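Local coordinates for arginine decarboxylase (Campylobacter jejuni subsp. jejuni, PDB 3NZP), which probably catalyses the decarboxylation of arginine to agmatine, a step in polyamine biosynthesis, with pyridoxal 5'-phosphate as cofactor, at residues 80-85 against 105-109; 85-89 against 115-119; 267-273 against 315-321. One frame throughout, in Å; residues are numbered along the deposited sequence.

Contact 1 of 3, residues 80-85 against 105-109; sequences NAVYPL and NYGLE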
loop_
_atom_site.group_PDB
_atom_site.type_symbol
_atom_site.label_atom_id
_atom_site.label_comp_id
_atom_site.label_asym_id
_atom_site.label_seq_id
_atom_site.Cartn_x
_atom_site.Cartn_y
_atom_site.Cartn_z
ATOM N N ASN B 80 32.093 6.196 -0.002
ATOM C CA ASN B 80 31.540 4.879 0.276
ATOM C C ASN B 80 30.030 4.872 0.102
ATOM O O ASN B 80 29.331 5.804 0.521
ATOM C CB ASN B 80 31.896 4.449 1.694
ATOM C CG ASN B 80 32.466 3.051 1.741
ATOM O OD1 ASN B 80 33.682 2.875 1.883
ATOM N ND2 ASN B 80 31.596 2.041 1.596
ATOM N N ALA B 81 29.536 3.802 -0.516
ATOM C CA ALA B 81 28.107 3.623 -0.764
ATOM C C ALA B 81 27.498 2.580 0.168
ATOM O O ALA B 81 28.114 1.560 0.471
ATOM C CB ALA B 81 27.886 3.201 -2.205
ATOM N N VAL B 82 26.287 2.845 0.627
ATOM C CA VAL B 82 25.612 1.905 1.498
ATOM C C VAL B 82 24.210 1.627 0.956
ATOM O O VAL B 82 23.554 2.526 0.418
ATOM C CB VAL B 82 25.507 2.457 2.924
ATOM C CG1 VAL B 82 24.951 1.391 3.844
ATOM C CG2 VAL B 82 26.876 2.891 3.406
ATOM N N TYR B 83 23.756 0.380 1.080
ATOM C CA TYR B 83 22.432 0.014 0.580
ATOM C C TYR B 83 21.364 -0.165 1.642
ATOM O O TYR B 83 21.376 -1.119 2.410
ATOM C CB TYR B 83 22.474 -1.264 -0.247
ATOM C CG TYR B 83 21.082 -1.741 -0.630
ATOM C CD1 TYR B 83 20.528 -2.885 -0.057
ATOM C CD2 TYR B 83 20.311 -1.037 -1.556
ATOM C CE1 TYR B 83 19.242 -3.317 -0.398
ATOM C CE2 TYR B 83 19.024 -1.465 -1.901
ATOM C CZ TYR B 83 18.500 -2.604 -1.318
ATOM O OH TYR B 83 17.239 -3.039 -1.652
ATOM N N PRO B 84 20.403 0.756 1.683
ATOM C CA PRO B 84 19.347 0.635 2.676
ATOM C C PRO B 84 18.447 -0.532 2.283
ATOM O O PRO B 84 17.740 -0.483 1.268
ATOM C CB PRO B 84 18.655 1.988 2.596
ATOM C CG PRO B 84 18.796 2.358 1.158
ATOM C CD PRO B 84 20.203 1.939 0.826
ATOM N N LEU B 85 18.499 -1.588 3.089
ATOM C CA LEU B 85 17.707 -2.786 2.847
ATOM C C LEU B 85 16.219 -2.485 2.758
ATOM O O LEU B 85 15.481 -3.171 2.053
ATOM C CB LEU B 85 17.959 -3.814 3.941
ATOM C CG LEU B 85 19.300 -4.536 3.857
ATOM C CD1 LEU B 85 19.599 -5.171 5.208
ATOM C CD2 LEU B 85 19.284 -5.591 2.730
ATOM N N ASN B 105 33.390 -2.432 -1.852
ATOM C CA ASN B 105 33.243 -2.281 -0.412
ATOM C C ASN B 105 31.882 -1.665 -0.092
ATOM O O ASN B 105 31.736 -0.882 0.857
ATOM C CB ASN B 105 34.347 -1.404 0.146
ATOM C CG ASN B 105 34.469 -1.534 1.641
ATOM O OD1 ASN B 105 34.654 -0.544 2.352
ATOM N ND2 ASN B 105 34.369 -2.763 2.132
ATOM N N TYR B 106 30.891 -2.032 -0.902
ATOM C CA TYR B 106 29.523 -1.550 -0.759
ATOM C C TYR B 106 28.947 -2.098 0.546
ATOM O O TYR B 106 28.992 -3.300 0.798
ATOM C CB TYR B 106 28.701 -2.026 -1.960
ATOM C CG TYR B 106 27.564 -1.115 -2.361
ATOM C CD1 TYR B 106 26.491 -0.894 -1.506
ATOM C CD2 TYR B 106 27.561 -0.477 -3.596
ATOM C CE1 TYR B 106 25.438 -0.062 -1.866
ATOM C CE2 TYR B 106 26.511 0.360 -3.971
ATOM C CZ TYR B 106 25.451 0.565 -3.101
ATOM O OH TYR B 106 24.395 1.388 -3.462
ATOM N N GLY B 107 28.406 -1.214 1.373
ATOM C CA GLY B 107 27.858 -1.634 2.651
ATOM C C GLY B 107 26.358 -1.849 2.670
ATOM O O GLY B 107 25.703 -1.815 1.630
ATOM N N LEU B 108 25.817 -2.075 3.866
ATOM C CA LEU B 108 24.390 -2.308 4.043
ATOM C C LEU B 108 23.851 -1.457 5.177
ATOM O O LEU B 108 24.534 -1.213 6.175
ATOM C CB LEU B 108 24.109 -3.785 4.349
ATOM C CG LEU B 108 24.242 -4.802 3.210
ATOM C CD1 LEU B 108 24.027 -6.211 3.724
ATOM C CD2 LEU B 108 23.226 -4.482 2.146
ATOM N N GLU B 109 22.613 -1.011 5.021
ATOM C CA GLU B 109 21.973 -0.190 6.032
ATOM C C GLU B 109 20.772 -0.967 6.552
ATOM O O GLU B 109 20.081 -1.630 5.785
ATOM C CB GLU B 109 21.545 1.141 5.401
ATOM C CG GLU B 109 20.961 2.156 6.361
ATOM C CD GLU B 109 19.483 1.947 6.604
ATOM O OE1 GLU B 109 18.961 2.529 7.577
ATOM O OE2 GLU B 109 18.832 1.207 5.826
#
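With CG anti to the backbone N (chi1 -150°), Tyr106 swings its ring across to the neighbouring strand, while Val82, whose CG1 also stands anti to its own N, lays that methyl along the peptide of Leu108 and near CB of Glu109. Strands 79-84 and 107-110 are the first and second of the parallel eight-stranded barrel of the pyridoxal-binding domain, joined through helix 91-100 in a beta-alpha-beta unit. Parallel pairing sets Val82 beside Gly107, Tyr83 beside Leu108 and Pro84 beside Glu109, and the axes of the short segments 80-84 and 107-109 are turned 41° from each other. Backbone bonds run in a ladder: Gly107 N gives to Ala81 O at 2.9 Å, Tyr83 N to Gly107 O at 3.0 Å, Glu109 N to Tyr83 O, and Leu85 N to Glu109 O. At the start, Asn80 ND2 prolongs the ladder by giving its N-H to Asn105 O, which it meets from above the carbonyl plane.

Ala81 CB sits over one face of the Tyr106 ring, a CH-pi contact 3.8 Å from the ring centroid, and CE1 of that ring lies 3.6 Å from Tyr83 CB. On the side of the sheet that carries Tyr83, Leu108 CD2 meets the ring edge at CD1, in the ring plane; Tyr83 OH is hydrogen-bonded to Asn88 O. The other side carries Val82, Pro84 and Glu109 and leads to the cofactor, which touches Pro84. The chain of Glu109 is bent at chi2 (-85°), and its OE1 is bonded to Asn132 ND2, while OE2 lies 3.2 Å from Pro84 CA.

Contact 2 of 3, residues 85-89 against 115-119; sequences LKVNQ and ELLLA. With PLP (pyridoxal-5'-phosphate), chain E.
Leu85 spreads its two methyls over helix 113-122: CD2 lies 4.1 Å from Leu118 CD1, and CD1 lies 4.1 Å from Ala119 CB. It opens the 3-10 turn that follows the first strand of the TIM-type barrel and carries the cofactor lysine; the helix follows the second strand. Glu115 reaches in from the helix with its chain extended beyond CG, bringing OE2 up to the turn, 3.9 Å from Leu85 CB. That oxygen also approaches Lys86 N, at an angle too poor for a hydrogen bond; OE1 is held by Gly111 N. Gln89 crosses Glu115 at about a right angle, planes 70° apart, its NE2 3.7 Å from Glu115 OE2 without a hydrogen bond.

Lys86 directs its chain away from the helix to the bound PLP. It probably forms the Schiff base, as in related enzymes, though no covalent link is present here. Tyr519 touches this lysine, and Asn528 of the second subunit packs on it at the dimer interface, where Gln89 O is bonded to Tyr565 OH of that subunit. Leu85 O ties the turn, taking two donors from opposite faces of its carbonyl plane: Asn88 N at 2.9 Å and Gln89 NE2 at 3.1 Å.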
loop_
_atom_site.group_PDB
_atom_site.type_symbol
_atom_site.label_atom_id
_atom_site.label_comp_id
_atom_site.label_asym_id
_atom_site.label_seq_id
_atom_site.Cartn_x
_atom_site.Cartn_y
_atom_site.Cartn_z
ATOM N N LEU B 85 18.499 -1.588 3.089
ATOM C CA LEU B 85 17.707 -2.786 2.847
ATOM C C LEU B 85 16.219 -2.485 2.758
ATOM O O LEU B 85 15.481 -3.171 2.053
ATOM C CB LEU B 85 17.959 -3.814 3.941
ATOM C CG LEU B 85 19.300 -4.536 3.857
ATOM C CD1 LEU B 85 19.599 -5.171 5.208
ATOM C CD2 LEU B 85 19.284 -5.591 2.730
ATOM N N LYS B 86 15.787 -1.441 3.456
ATOM C CA LYS B 86 14.379 -1.079 3.454
ATOM C C LYS B 86 13.743 -0.893 2.066
ATOM O O LYS B 86 12.533 -1.023 1.942
ATOM C CB LYS B 86 14.154 0.180 4.298
ATOM C CG LYS B 86 14.420 1.477 3.582
ATOM C CD LYS B 86 13.135 2.230 3.317
ATOM C CE LYS B 86 12.470 2.696 4.611
ATOM N NZ LYS B 86 13.316 3.617 5.442
ATOM N N VAL B 87 14.527 -0.600 1.026
ATOM C CA VAL B 87 13.933 -0.407 -0.305
ATOM C C VAL B 87 13.670 -1.729 -1.022
ATOM O O VAL B 87 12.964 -1.763 -2.031
ATOM C CB VAL B 87 14.810 0.502 -1.249
ATOM C CG1 VAL B 87 15.367 1.672 -0.482
ATOM C CG2 VAL B 87 15.918 -0.308 -1.911
ATOM N N ASN B 88 14.251 -2.807 -0.501
ATOM C CA ASN B 88 14.068 -4.135 -1.069
ATOM C C ASN B 88 14.884 -5.146 -0.300
ATOM O O ASN B 88 16.108 -5.139 -0.388
ATOM C CB ASN B 88 14.513 -4.171 -2.526
ATOM C CG ASN B 88 14.123 -5.462 -3.196
ATOM O OD1 ASN B 88 14.138 -6.521 -2.563
ATOM N ND2 ASN B 88 13.764 -5.394 -4.470
ATOM N N GLN B 89 14.230 -6.025 0.447
ATOM C CA GLN B 89 14.989 -7.009 1.210
ATOM C C GLN B 89 14.962 -8.394 0.607
ATOM O O GLN B 89 15.496 -9.336 1.192
ATOM C CB GLN B 89 14.484 -7.101 2.640
ATOM C CG GLN B 89 14.401 -5.793 3.349
ATOM C CD GLN B 89 12.974 -5.337 3.501
ATOM O OE1 GLN B 89 12.133 -6.075 4.016
ATOM N NE2 GLN B 89 12.686 -4.115 3.062
ATOM N N GLU B 115 16.217 -6.489 9.885
ATOM C CA GLU B 115 17.184 -6.087 8.872
ATOM C C GLU B 115 18.627 -6.169 9.354
ATOM O O GLU B 115 19.512 -6.585 8.598
ATOM C CB GLU B 115 16.896 -4.665 8.385
ATOM C CG GLU B 115 15.534 -4.505 7.758
ATOM C CD GLU B 115 15.352 -3.161 7.088
ATOM O OE1 GLU B 115 15.855 -2.153 7.628
ATOM O OE2 GLU B 115 14.697 -3.116 6.031
ATOM N N LEU B 116 18.870 -5.766 10.598
ATOM C CA LEU B 116 20.223 -5.807 11.137
ATOM C C LEU B 116 20.745 -7.238 11.092
ATOM O O LEU B 116 21.869 -7.474 10.651
ATOM C CB LEU B 116 20.260 -5.306 12.586
ATOM C CG LEU B 116 21.516 -4.538 13.019
ATOM C CD1 LEU B 116 21.600 -4.573 14.524
ATOM C CD2 LEU B 116 22.772 -5.137 12.407
ATOM N N LEU B 117 19.934 -8.190 11.553
ATOM C CA LEU B 117 20.354 -9.585 11.531
ATOM C C LEU B 117 20.723 -9.978 10.113
ATOM O O LEU B 117 21.811 -10.503 9.881
ATOM C CB LEU B 117 19.255 -10.523 12.049
ATOM C CG LEU B 117 19.290 -11.043 13.501
ATOM C CD1 LEU B 117 20.734 -11.087 13.994
ATOM C CD2 LEU B 117 18.446 -10.160 14.417
ATOM N N LEU B 118 19.824 -9.717 9.168
ATOM C CA LEU B 118 20.079 -10.044 7.771
ATOM C C LEU B 118 21.440 -9.478 7.376
ATOM O O LEU B 118 22.329 -10.198 6.919
ATOM C CB LEU B 118 19.014 -9.414 6.875
ATOM C CG LEU B 118 18.584 -10.138 5.591
ATOM C CD1 LEU B 118 18.255 -9.081 4.561
ATOM C CD2 LEU B 118 19.676 -11.081 5.061
ATOM N N ALA B 119 21.588 -8.172 7.559
ATOM C CA ALA B 119 22.823 -7.488 7.224
ATOM C C ALA B 119 24.022 -8.191 7.839
ATOM O O ALA B 119 25.025 -8.413 7.172
ATOM C CB ALA B 119 22.762 -6.064 7.693
HETATM N N1 PLP E . 18.740 6.398 4.277
HETATM C C2 PLP E . 17.896 6.306 5.310
HETATM C C2A PLP E . 18.389 6.649 6.690
HETATM C C3 PLP E . 16.555 5.866 5.104
HETATM O O3 PLP E . 15.685 5.764 6.162
HETATM C C4 PLP E . 16.128 5.558 3.741
HETATM C C4A PLP E . 14.749 5.109 3.460
HETATM C C5 PLP E . 17.105 5.681 2.679
HETATM C C6 PLP E . 18.396 6.117 3.006
HETATM C C5A PLP E . 16.754 5.365 1.218
HETATM O O4P PLP E . 16.557 6.567 0.451
HETATM P P PLP E . 16.211 6.144 -1.076
HETATM O O1P PLP E . 16.288 7.347 -1.924
HETATM O O2P PLP E . 17.249 5.057 -1.628
HETATM O O3P PLP E . 14.728 5.549 -1.156
#

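Contact 3 of 3, residues 267-273 against 315-321; sequences KAINLGG and PDIFIES. With PLP (pyridoxal-5'-phosphate), chain E.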
loop_
_atom_site.group_PDB
_atom_site.type_symbol
_atom_site.label_atom_id
_atom_site.label_comp_id
_atom_site.label_asym_id
_atom_site.label_seq_id
_atom_site.Cartn_x
_atom_site.Cartn_y
_atom_site.Cartn_z
ATOM N N LYS B 267 35.067 11.770 11.009
ATOM C CA LYS B 267 35.680 11.933 9.712
ATOM C C LYS B 267 34.799 11.555 8.530
ATOM O O LYS B 267 35.301 11.325 7.421
ATOM C CB LYS B 267 36.974 11.128 9.665
ATOM C CG LYS B 267 37.972 11.522 10.741
ATOM C CD LYS B 267 39.292 10.795 10.551
ATOM C CE LYS B 267 40.289 11.166 11.626
ATOM N NZ LYS B 267 41.625 10.627 11.253
ATOM N N ALA B 268 33.492 11.492 8.746
ATOM C CA ALA B 268 32.605 11.153 7.651
ATOM C C ALA B 268 31.232 11.780 7.775
ATOM O O ALA B 268 30.758 12.064 8.871
ATOM C CB ALA B 268 32.476 9.639 7.515
ATOM N N ILE B 269 30.616 12.013 6.624
ATOM C CA ILE B 269 29.287 12.577 6.570
ATOM C C ILE B 269 28.436 11.637 5.720
ATOM O O ILE B 269 28.816 11.255 4.606
ATOM C CB ILE B 269 29.289 13.992 5.960
ATOM C CG1 ILE B 269 29.995 14.974 6.892
ATOM C CG2 ILE B 269 27.876 14.467 5.765
ATOM C CD1 ILE B 269 29.994 16.408 6.389
ATOM N N ASN B 270 27.294 11.242 6.271
ATOM C CA ASN B 270 26.383 10.344 5.571
ATOM C C ASN B 270 25.225 11.178 5.042
ATOM O O ASN B 270 24.403 11.663 5.827
ATOM C CB ASN B 270 25.864 9.285 6.544
ATOM C CG ASN B 270 25.181 8.130 5.842
ATOM O OD1 ASN B 270 24.319 8.336 4.972
ATOM N ND2 ASN B 270 25.545 6.907 6.218
ATOM N N LEU B 271 25.164 11.344 3.720
ATOM C CA LEU B 271 24.102 12.134 3.075
ATOM C C LEU B 271 22.764 11.419 3.047
ATOM O O LEU B 271 21.734 12.030 2.772
ATOM C CB LEU B 271 24.472 12.447 1.635
ATOM C CG LEU B 271 25.866 13.000 1.458
ATOM C CD1 LEU B 271 26.109 13.257 -0.014
ATOM C CD2 LEU B 271 25.994 14.274 2.275
ATOM N N GLY B 272 22.789 10.118 3.304
ATOM C CA GLY B 272 21.562 9.363 3.282
ATOM C C GLY B 272 21.099 9.088 1.863
ATOM O O GLY B 272 21.901 9.036 0.922
ATOM N N GLY B 273 19.794 8.907 1.699
ATOM C CA GLY B 273 19.261 8.638 0.375
ATOM C C GLY B 273 18.811 9.908 -0.299
ATOM O O GLY B 273 19.205 11.006 0.107
ATOM N N PRO B 315 35.941 15.644 4.826
ATOM C CA PRO B 315 35.245 14.440 5.312
ATOM C C PRO B 315 35.097 13.296 4.308
ATOM O O PRO B 315 35.283 13.471 3.107
ATOM C CB PRO B 315 33.894 14.993 5.745
ATOM C CG PRO B 315 33.655 16.067 4.729
ATOM C CD PRO B 315 34.992 16.769 4.699
ATOM N N ASP B 316 34.774 12.114 4.815
ATOM C CA ASP B 316 34.566 10.962 3.953
ATOM C C ASP B 316 33.117 10.994 3.535
ATOM O O ASP B 316 32.227 11.195 4.356
ATOM C CB ASP B 316 34.870 9.670 4.701
ATOM C CG ASP B 316 36.366 9.380 4.770
ATOM O OD1 ASP B 316 36.804 8.694 5.722
ATOM O OD2 ASP B 316 37.103 9.830 3.859
ATOM N N ILE B 317 32.876 10.805 2.251
ATOM C CA ILE B 317 31.519 10.846 1.751
ATOM C C ILE B 317 30.820 9.501 1.863
ATOM O O ILE B 317 31.356 8.489 1.433
ATOM C CB ILE B 317 31.508 11.296 0.295
ATOM C CG1 ILE B 317 32.130 12.689 0.184
ATOM C CG2 ILE B 317 30.091 11.256 -0.239
ATOM C CD1 ILE B 317 32.312 13.172 -1.223
ATOM N N PHE B 318 29.627 9.498 2.451
ATOM C CA PHE B 318 28.818 8.285 2.592
ATOM C C PHE B 318 27.406 8.541 2.074
ATOM O O PHE B 318 26.718 9.433 2.584
ATOM C CB PHE B 318 28.702 7.874 4.056
ATOM C CG PHE B 318 29.724 6.881 4.499
ATOM C CD1 PHE B 318 31.050 7.256 4.657
ATOM C CD2 PHE B 318 29.367 5.564 4.757
ATOM C CE1 PHE B 318 32.003 6.331 5.072
ATOM C CE2 PHE B 318 30.316 4.637 5.170
ATOM C CZ PHE B 318 31.634 5.022 5.325
ATOM N N ILE B 319 26.970 7.779 1.072
ATOM C CA ILE B 319 25.609 7.946 0.555
ATOM C C ILE B 319 24.831 6.645 0.741
ATOM O O ILE B 319 25.402 5.556 0.665
ATOM C CB ILE B 319 25.568 8.303 -0.940
ATOM C CG1 ILE B 319 26.103 7.151 -1.767
ATOM C CG2 ILE B 319 26.397 9.524 -1.230
ATOM C CD1 ILE B 319 25.872 7.332 -3.222
ATOM N N GLU B 320 23.533 6.754 1.011
ATOM C CA GLU B 320 22.699 5.568 1.201
ATOM C C GLU B 320 21.568 5.557 0.161
ATOM O O GLU B 320 20.395 5.403 0.492
ATOM C CB GLU B 320 22.126 5.535 2.625
ATOM C CG GLU B 320 23.167 5.728 3.728
ATOM C CD GLU B 320 22.578 5.664 5.147
ATOM O OE1 GLU B 320 21.413 6.072 5.337
ATOM O OE2 GLU B 320 23.291 5.218 6.078
ATOM N N SER B 321 21.948 5.726 -1.102
ATOM C CA SER B 321 21.009 5.740 -2.209
ATOM C C SER B 321 20.623 4.318 -2.552
ATOM O O SER B 321 21.421 3.567 -3.116
ATOM C CB SER B 321 21.657 6.388 -3.425
ATOM O OG SER B 321 22.212 7.639 -3.067
HETATM N N1 PLP E . 18.740 6.398 4.277
HETATM C C2 PLP E . 17.896 6.306 5.310
HETATM C C2A PLP E . 18.389 6.649 6.690
HETATM C C3 PLP E . 16.555 5.866 5.104
HETATM O O3 PLP E . 15.685 5.764 6.162
HETATM C C4 PLP E . 16.128 5.558 3.741
HETATM C C4A PLP E . 14.749 5.109 3.460
HETATM C C5 PLP E . 17.105 5.681 2.679
HETATM C C6 PLP E . 18.396 6.117 3.006
HETATM C C5A PLP E . 16.754 5.365 1.218
HETATM O O4P PLP E . 16.557 6.567 0.451
HETATM P P PLP E . 16.211 6.144 -1.076
HETATM O O1P PLP E . 16.288 7.347 -1.924
HETATM O O2P PLP E . 17.249 5.057 -1.628
HETATM O O3P PLP E . 14.728 5.549 -1.156
#
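The amide of Asn270 and the carboxylate of Glu320 stand nearly perpendicular, their planes 83° apart, with ND2 coming from above the carboxylate plane to give OE2 a bent hydrogen bond of 2.8 Å (132° at the hydrogen). Asn270 CG, anti to the backbone N (chi1 -166°), carries the amide to this carboxylate. Glu320 OE2 also bonds to Thr130 OG1, so two partners hold it. Glu320 OE1 is 2.9 Å from PLP N1 and takes a weak hydrogen bond from His231 NE2. CD1 of the Phe318 ring lies 4.0 Å from Ala268 CB.

Asn270 and Phe318 stand on the seventh and eighth strands of the parallel barrel, 268-272 and 316-319, paired as Ala268 with Asp316, Ile269 with Ile317 and Asn270 with Phe318; Glu320 follows just after the eighth. Ile269 N gives to Asp316 O, Phe318 N to Ile269 O, and Leu271 N to Phe318 O. On the helix-covered side, Leu271 CD1 meets Ile319 CG2 at 3.9 Å, and the side chains of Ile269 and Pro315 lie side by side, pointing the same way.

Asn270 OD1 accepts Gly272 N at 2.9 Å in an Asx turn. Beyond it Gly273 comes against the cofactor, its N 3.4 Å from PLP C6.

In the fold
Contacts 1 and 3 pair strands of the parallel eight-stranded barrel of the pyridoxal-binding domain, and contact 2 packs the turn after its first strand on helix 113-122. Contacts 1 and 2 alternate along the chain and share Leu85, with centres about 10 Å apart; contact 3 follows both in sequence. Because strand 316-319 lies next to strand 79-84, contact 3 adjoins contact 1 where the barrel closes (centres about 10 Å apart), through probable hydrogen bonds Asn80 N to Ile317 O and Val82 N to Ile319 O. Contacts 2 and 3, with centres about 19 Å apart, do not touch, yet both reach PLP. The lysine-bearing turn and Glu320 thus meet one cofactor from segments far apart in sequence.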